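Local coordinates for protein aminotransferase class-III (Sphaerobacter thermophilus DSM 20745, PDB 6K8H) that is a class-III aminotransferase, also called an omega-transaminase, and binds (5-hydroxy-4,6-dimethylpyridin-3-yl)methyl dihydrogen phosphate in its pocket, at residues B[224-236]-B[375-389]. Sequence-based numbering, arbitrary orientation.
Sequences NPRSLGLYPAEPA and HIHLHQRPLADYRNS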
loop_
_atom_site.group_PDB
_atom_site.type_symbol
_atom_site.label_atom_id
_atom_site.label_comp_id
_atom_site.label_asym_id
_atom_site.label_seq_id
_atom_site.Cartn_x
_atom_site.Cartn_y
_atom_site.Cartn_z
ATOM N N ASN B 224 20.599 8.328 2.293
ATOM C CA ASN B 224 20.745 9.241 3.459
ATOM C C ASN B 224 19.734 8.809 4.527
ATOM O O ASN B 224 18.769 9.547 4.752
ATOM C CB ASN B 224 20.552 10.692 3.015
ATOM C CG ASN B 224 21.184 11.704 3.945
ATOM O OD1 ASN B 224 21.771 11.343 4.961
ATOM N ND2 ASN B 224 21.074 12.974 3.591
ATOM N N PRO B 225 19.934 7.675 5.229
ATOM C CA PRO B 225 18.917 7.183 6.156
ATOM C C PRO B 225 18.659 8.067 7.382
ATOM O O PRO B 225 19.572 8.372 8.108
ATOM C CB PRO B 225 19.462 5.816 6.597
ATOM C CG PRO B 225 20.954 5.923 6.383
ATOM C CD PRO B 225 21.132 6.840 5.192
ATOM N N ARG B 226 17.391 8.404 7.602
ATOM C CA ARG B 226 16.995 9.207 8.784
ATOM C C ARG B 226 17.303 8.402 10.055
ATOM O O ARG B 226 17.752 8.998 11.034
ATOM C CB ARG B 226 15.502 9.521 8.740
ATOM C CG ARG B 226 14.875 9.584 10.122
ATOM C CD ARG B 226 13.422 9.989 10.117
ATOM N NE ARG B 226 12.627 9.131 9.264
ATOM C CZ ARG B 226 12.160 7.947 9.625
ATOM N NH1 ARG B 226 12.414 7.474 10.832
ATOM N NH2 ARG B 226 11.420 7.251 8.782
ATOM N N SER B 227 17.076 7.089 10.006
ATOM C CA SER B 227 17.271 6.241 11.176
ATOM C C SER B 227 18.705 6.273 11.686
ATOM O O SER B 227 18.939 6.084 12.889
ATOM C CB SER B 227 16.885 4.803 10.815
ATOM O OG SER B 227 15.519 4.556 11.057
ATOM N N LEU B 228 19.668 6.540 10.803
ATOM C CA LEU B 228 21.067 6.603 11.196
ATOM C C LEU B 228 21.579 8.037 11.319
ATOM O O LEU B 228 22.790 8.267 11.235
ATOM C CB LEU B 228 21.913 5.785 10.210
ATOM C CG LEU B 228 21.573 4.280 10.135
ATOM C CD1 LEU B 228 22.509 3.473 9.180
ATOM C CD2 LEU B 228 21.580 3.651 11.511
ATOM N N GLY B 229 20.691 9.001 11.546
ATOM C CA GLY B 229 21.110 10.370 11.770
ATOM C C GLY B 229 21.229 11.249 10.543
ATOM O O GLY B 229 21.819 12.334 10.639
ATOM N N LEU B 230 20.704 10.825 9.390
ATOM C CA LEU B 230 20.752 11.645 8.166
ATOM C C LEU B 230 22.191 12.003 7.809
ATOM O O LEU B 230 22.509 13.142 7.464
ATOM C CB LEU B 230 19.900 12.920 8.294
ATOM C CG LEU B 230 19.379 13.540 6.992
ATOM C CD1 LEU B 230 18.364 12.589 6.340
ATOM C CD2 LEU B 230 18.751 14.896 7.213
ATOM N N TYR B 231 23.070 11.019 7.884
ATOM C CA TYR B 231 24.420 11.173 7.370
ATOM C C TYR B 231 24.555 10.289 6.141
ATOM O O TYR B 231 24.364 9.068 6.244
ATOM C CB TYR B 231 25.459 10.803 8.427
ATOM C CG TYR B 231 26.873 10.959 7.945
ATOM C CD1 TYR B 231 27.469 12.210 7.869
ATOM C CD2 TYR B 231 27.607 9.855 7.544
ATOM C CE1 TYR B 231 28.770 12.348 7.417
ATOM C CE2 TYR B 231 28.893 9.980 7.097
ATOM C CZ TYR B 231 29.473 11.225 7.033
ATOM O OH TYR B 231 30.766 11.331 6.580
ATOM N N PRO B 232 24.871 10.854 4.977
ATOM C CA PRO B 232 24.759 10.102 3.723
ATOM C C PRO B 232 25.824 9.027 3.570
ATOM O O PRO B 232 26.883 9.050 4.204
ATOM C CB PRO B 232 24.924 11.178 2.643
ATOM C CG PRO B 232 24.748 12.494 3.345
ATOM C CD PRO B 232 25.160 12.281 4.757
ATOM N N ALA B 233 25.503 8.052 2.716
ATOM C CA ALA B 233 26.506 7.113 2.234
ATOM C C ALA B 233 27.672 7.888 1.628
ATOM O O ALA B 233 27.476 8.781 0.793
ATOM C CB ALA B 233 25.887 6.166 1.196
ATOM N N GLU B 234 28.893 7.567 2.087
ATOM C CA GLU B 234 30.063 8.292 1.618
ATOM C C GLU B 234 30.426 7.846 0.198
ATOM O O GLU B 234 30.180 6.697 -0.180
ATOM C CB GLU B 234 31.233 8.088 2.586
ATOM C CG GLU B 234 30.992 8.797 3.927
ATOM C CD GLU B 234 32.057 8.527 4.994
ATOM O OE1 GLU B 234 32.749 7.483 4.924
ATOM O OE2 GLU B 234 32.186 9.366 5.922
ATOM N N PRO B 235 30.997 8.750 -0.608
ATOM C CA PRO B 235 31.142 8.456 -2.050
ATOM C C PRO B 235 31.964 7.214 -2.358
ATOM O O PRO B 235 31.534 6.397 -3.191
ATOM C CB PRO B 235 31.798 9.733 -2.601
ATOM C CG PRO B 235 31.372 10.819 -1.643
ATOM C CD PRO B 235 31.302 10.161 -0.287
ATOM N N ALA B 236 33.111 7.022 -1.697
ATOM C CA ALA B 236 33.921 5.831 -1.955
ATOM C C ALA B 236 33.162 4.551 -1.607
ATOM O O ALA B 236 33.219 3.561 -2.353
ATOM C CB ALA B 236 35.229 5.903 -1.164
ATOM N N HIS B 375 18.753 17.264 10.415
ATOM C CA HIS B 375 18.705 16.452 11.635
ATOM C C HIS B 375 19.592 17.123 12.677
ATOM O O HIS B 375 20.798 17.292 12.446
ATOM C CB HIS B 375 19.184 15.016 11.355
ATOM C CG HIS B 375 18.672 13.988 12.324
ATOM N ND1 HIS B 375 18.628 14.197 13.687
ATOM C CD2 HIS B 375 18.197 12.735 12.122
ATOM C CE1 HIS B 375 18.145 13.121 14.284
ATOM N NE2 HIS B 375 17.865 12.221 13.357
ATOM N N ILE B 376 18.991 17.533 13.809
ATOM C CA ILE B 376 19.736 18.091 14.938
ATOM C C ILE B 376 20.211 16.951 15.829
ATOM O O ILE B 376 19.476 15.991 16.081
ATOM C CB ILE B 376 18.882 19.090 15.738
ATOM C CG1 ILE B 376 18.208 20.104 14.809
ATOM C CG2 ILE B 376 19.742 19.805 16.771
ATOM C CD1 ILE B 376 17.245 21.045 15.540
ATOM N N HIS B 377 21.448 17.045 16.297
ATOM C CA HIS B 377 22.048 16.064 17.184
ATOM C C HIS B 377 22.599 16.787 18.398
ATOM O O HIS B 377 23.287 17.803 18.249
ATOM C CB HIS B 377 23.177 15.327 16.471
ATOM C CG HIS B 377 22.774 14.737 15.156
ATOM N ND1 HIS B 377 22.062 13.561 15.056
ATOM C CD2 HIS B 377 22.992 15.155 13.887
ATOM C CE1 HIS B 377 21.863 13.274 13.780
ATOM N NE2 HIS B 377 22.410 14.231 13.050
ATOM N N LEU B 378 22.313 16.260 19.589
ATOM C CA LEU B 378 22.790 16.861 20.836
ATOM C C LEU B 378 24.004 16.120 21.385
ATOM O O LEU B 378 24.154 15.914 22.596
ATOM C CB LEU B 378 21.660 16.937 21.857
ATOM C CG LEU B 378 20.501 17.755 21.276
ATOM C CD1 LEU B 378 19.441 18.035 22.321
ATOM C CD2 LEU B 378 20.997 19.068 20.667
ATOM N N HIS B 379 24.875 15.695 20.471
ATOM C CA HIS B 379 26.155 15.085 20.788
ATOM C C HIS B 379 27.104 15.411 19.643
ATOM O O HIS B 379 26.697 15.950 18.611
ATOM C CB HIS B 379 26.022 13.575 20.988
ATOM C CG HIS B 379 25.591 12.860 19.749
ATOM N ND1 HIS B 379 26.448 12.625 18.692
ATOM C CD2 HIS B 379 24.391 12.348 19.384
ATOM C CE1 HIS B 379 25.794 11.991 17.732
ATOM N NE2 HIS B 379 24.543 11.814 18.125
ATOM N N GLN B 380 28.383 15.094 19.836
ATOM C CA GLN B 380 29.388 15.358 18.822
ATOM C C GLN B 380 30.095 14.078 18.380
ATOM O O GLN B 380 31.277 14.101 18.025
ATOM C CB GLN B 380 30.379 16.411 19.319
ATOM C CG GLN B 380 29.782 17.821 19.225
ATOM C CD GLN B 380 30.668 18.913 19.782
ATOM O OE1 GLN B 380 31.451 18.695 20.706
ATOM N NE2 GLN B 380 30.534 20.113 19.227
ATOM N N ARG B 381 29.370 12.945 18.386
ATOM C CA ARG B 381 29.946 11.711 17.869
ATOM C C ARG B 381 29.940 11.713 16.345
ATOM O O ARG B 381 28.976 12.177 15.729
ATOM C CB ARG B 381 29.175 10.499 18.380
ATOM C CG ARG B 381 29.209 10.372 19.890
ATOM C CD ARG B 381 28.568 9.071 20.376
ATOM N NE ARG B 381 27.139 9.029 20.106
ATOM C CZ ARG B 381 26.219 9.581 20.886
ATOM N NH1 ARG B 381 26.579 10.230 21.992
ATOM N NH2 ARG B 381 24.934 9.470 20.570
ATOM N N PRO B 382 31.002 11.199 15.719
ATOM C CA PRO B 382 31.028 11.096 14.250
ATOM C C PRO B 382 30.021 10.057 13.773
ATOM O O PRO B 382 30.171 8.862 14.039
ATOM C CB PRO B 382 32.466 10.668 13.946
ATOM C CG PRO B 382 32.950 9.999 15.206
ATOM C CD PRO B 382 32.174 10.573 16.356
ATOM N N LEU B 383 29.007 10.516 13.039
ATOM C CA LEU B 383 27.948 9.631 12.572
ATOM C C LEU B 383 28.394 8.744 11.418
ATOM O O LEU B 383 27.647 7.834 11.024
ATOM C CB LEU B 383 26.736 10.467 12.170
ATOM C CG LEU B 383 26.147 11.199 13.374
ATOM C CD1 LEU B 383 25.414 12.459 12.946
ATOM C CD2 LEU B 383 25.234 10.231 14.127
ATOM N N ALA B 384 29.596 8.980 10.884
ATOM C CA ALA B 384 30.182 8.089 9.893
ATOM C C ALA B 384 30.371 6.682 10.438
ATOM O O ALA B 384 30.449 5.727 9.654
ATOM C CB ALA B 384 31.521 8.662 9.410
ATOM N N ASP B 385 30.462 6.534 11.758
ATOM C CA ASP B 385 30.388 5.238 12.426
ATOM C C ASP B 385 28.948 5.077 12.906
ATOM O O ASP B 385 28.552 5.692 13.901
ATOM C CB ASP B 385 31.384 5.164 13.588
ATOM C CG ASP B 385 32.836 5.380 13.142
ATOM O OD1 ASP B 385 33.178 5.022 11.994
ATOM O OD2 ASP B 385 33.651 5.909 13.940
ATOM N N TYR B 386 28.170 4.237 12.207
ATOM C CA TYR B 386 26.715 4.301 12.330
ATOM C C TYR B 386 26.236 3.972 13.735
ATOM O O TYR B 386 25.184 4.463 14.166
ATOM C CB TYR B 386 26.059 3.371 11.293
ATOM C CG TYR B 386 25.983 1.900 11.651
ATOM C CD1 TYR B 386 24.917 1.391 12.394
ATOM C CD2 TYR B 386 26.946 1.004 11.199
ATOM C CE1 TYR B 386 24.836 0.037 12.705
ATOM C CE2 TYR B 386 26.870 -0.356 11.504
ATOM C CZ TYR B 386 25.813 -0.829 12.254
ATOM O OH TYR B 386 25.732 -2.182 12.551
ATOM N N ARG B 387 26.996 3.174 14.476
ATOM C CA ARG B 387 26.556 2.813 15.814
ATOM C C ARG B 387 26.559 4.003 16.754
ATOM O O ARG B 387 25.938 3.932 17.818
ATOM C CB ARG B 387 27.403 1.668 16.361
ATOM C CG ARG B 387 27.130 0.346 15.633
ATOM C CD ARG B 387 27.345 -0.829 16.550
ATOM N NE ARG B 387 27.296 -2.112 15.863
ATOM C CZ ARG B 387 26.194 -2.853 15.734
ATOM N NH1 ARG B 387 25.046 -2.423 16.240
ATOM N NH2 ARG B 387 26.242 -4.022 15.107
ATOM N N ASN B 388 27.234 5.095 16.376
ATOM C CA ASN B 388 27.192 6.317 17.151
ATOM C C ASN B 388 25.845 7.017 17.075
ATOM O O ASN B 388 25.592 7.908 17.897
ATOM C CB ASN B 388 28.293 7.266 16.680
ATOM C CG ASN B 388 29.662 6.787 17.083
ATOM O OD1 ASN B 388 29.795 6.038 18.052
ATOM N ND2 ASN B 388 30.692 7.206 16.341
ATOM N N SER B 389 24.974 6.648 16.122
ATOM C CA SER B 389 23.688 7.334 16.052
ATOM C C SER B 389 22.743 6.910 17.175
ATOM O O SER B 389 21.741 7.589 17.403
ATOM C CB SER B 389 23.017 7.128 14.685
ATOM O OG SER B 389 22.788 5.764 14.387
HETATM O O HOH W 1 16.265 10.042 13.204
HETATM O O HOH W 2 20.537 4.049 15.103
#
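Tyr231 lays its ring along the turn at Leu383 and Ala384, and its atoms can be followed outward one by one. Tyr231 CB sits 4.0 Å from Leu383 CB. From there CG runs anti to the backbone N (chi1 -180°), which carries the ring out past Ala384, whose backbone N lies over one face, displaced toward the rim. Tyr231 CE2 comes closest, 3.6 Å from Ala384 CA, and the methyl also reaches toward CZ and OH. At the tip, Tyr231 OH donates to Glu234 OE2 at 2.5 Å, using the carboxylate's anti lone pair; the same OE2 rests against Ala384 CB, so the methyl rests where the phenol and the acid meet. Glu234 is the N-cap residue of helix 235-248.

In this class-III aminotransferase the 224-236 segment follows strand 216-221 of the seven-stranded sheet in the large domain, whereas 375-389 leaves the small three-stranded antiparallel sheet through strand 373-377; the contact therefore joins the loop after one sheet to the end of a strand of the other and the turn beyond it, close to the ligand pocket, where Arg226 touches (5-hydroxy-4,6-dimethylpyridin-3-yl)methyl dihydrogen phosphate.

Gly229 meets two histidines. His377 NE2 comes in with its ring edge toward Gly229 O at 3.1 Å, but the bond is weak, bent to 122°, and Thr368 OG1 is hydrogen-bonded to both atoms. His375 packs its CD2 on the Gly229 backbone and its CB on Leu230 CB, while a water in its ring plane links NE2 to Arg226 O. Further along, Ser389 OG donates to Tyr386 O at 2.7 Å. Ser389 CB lies 3.6 Å from Leu228 O. Leu228 CD2 reaches CD1 of the Tyr386 ring, and the Tyr386 hydroxyl is hydrogen-bonded to Asp151.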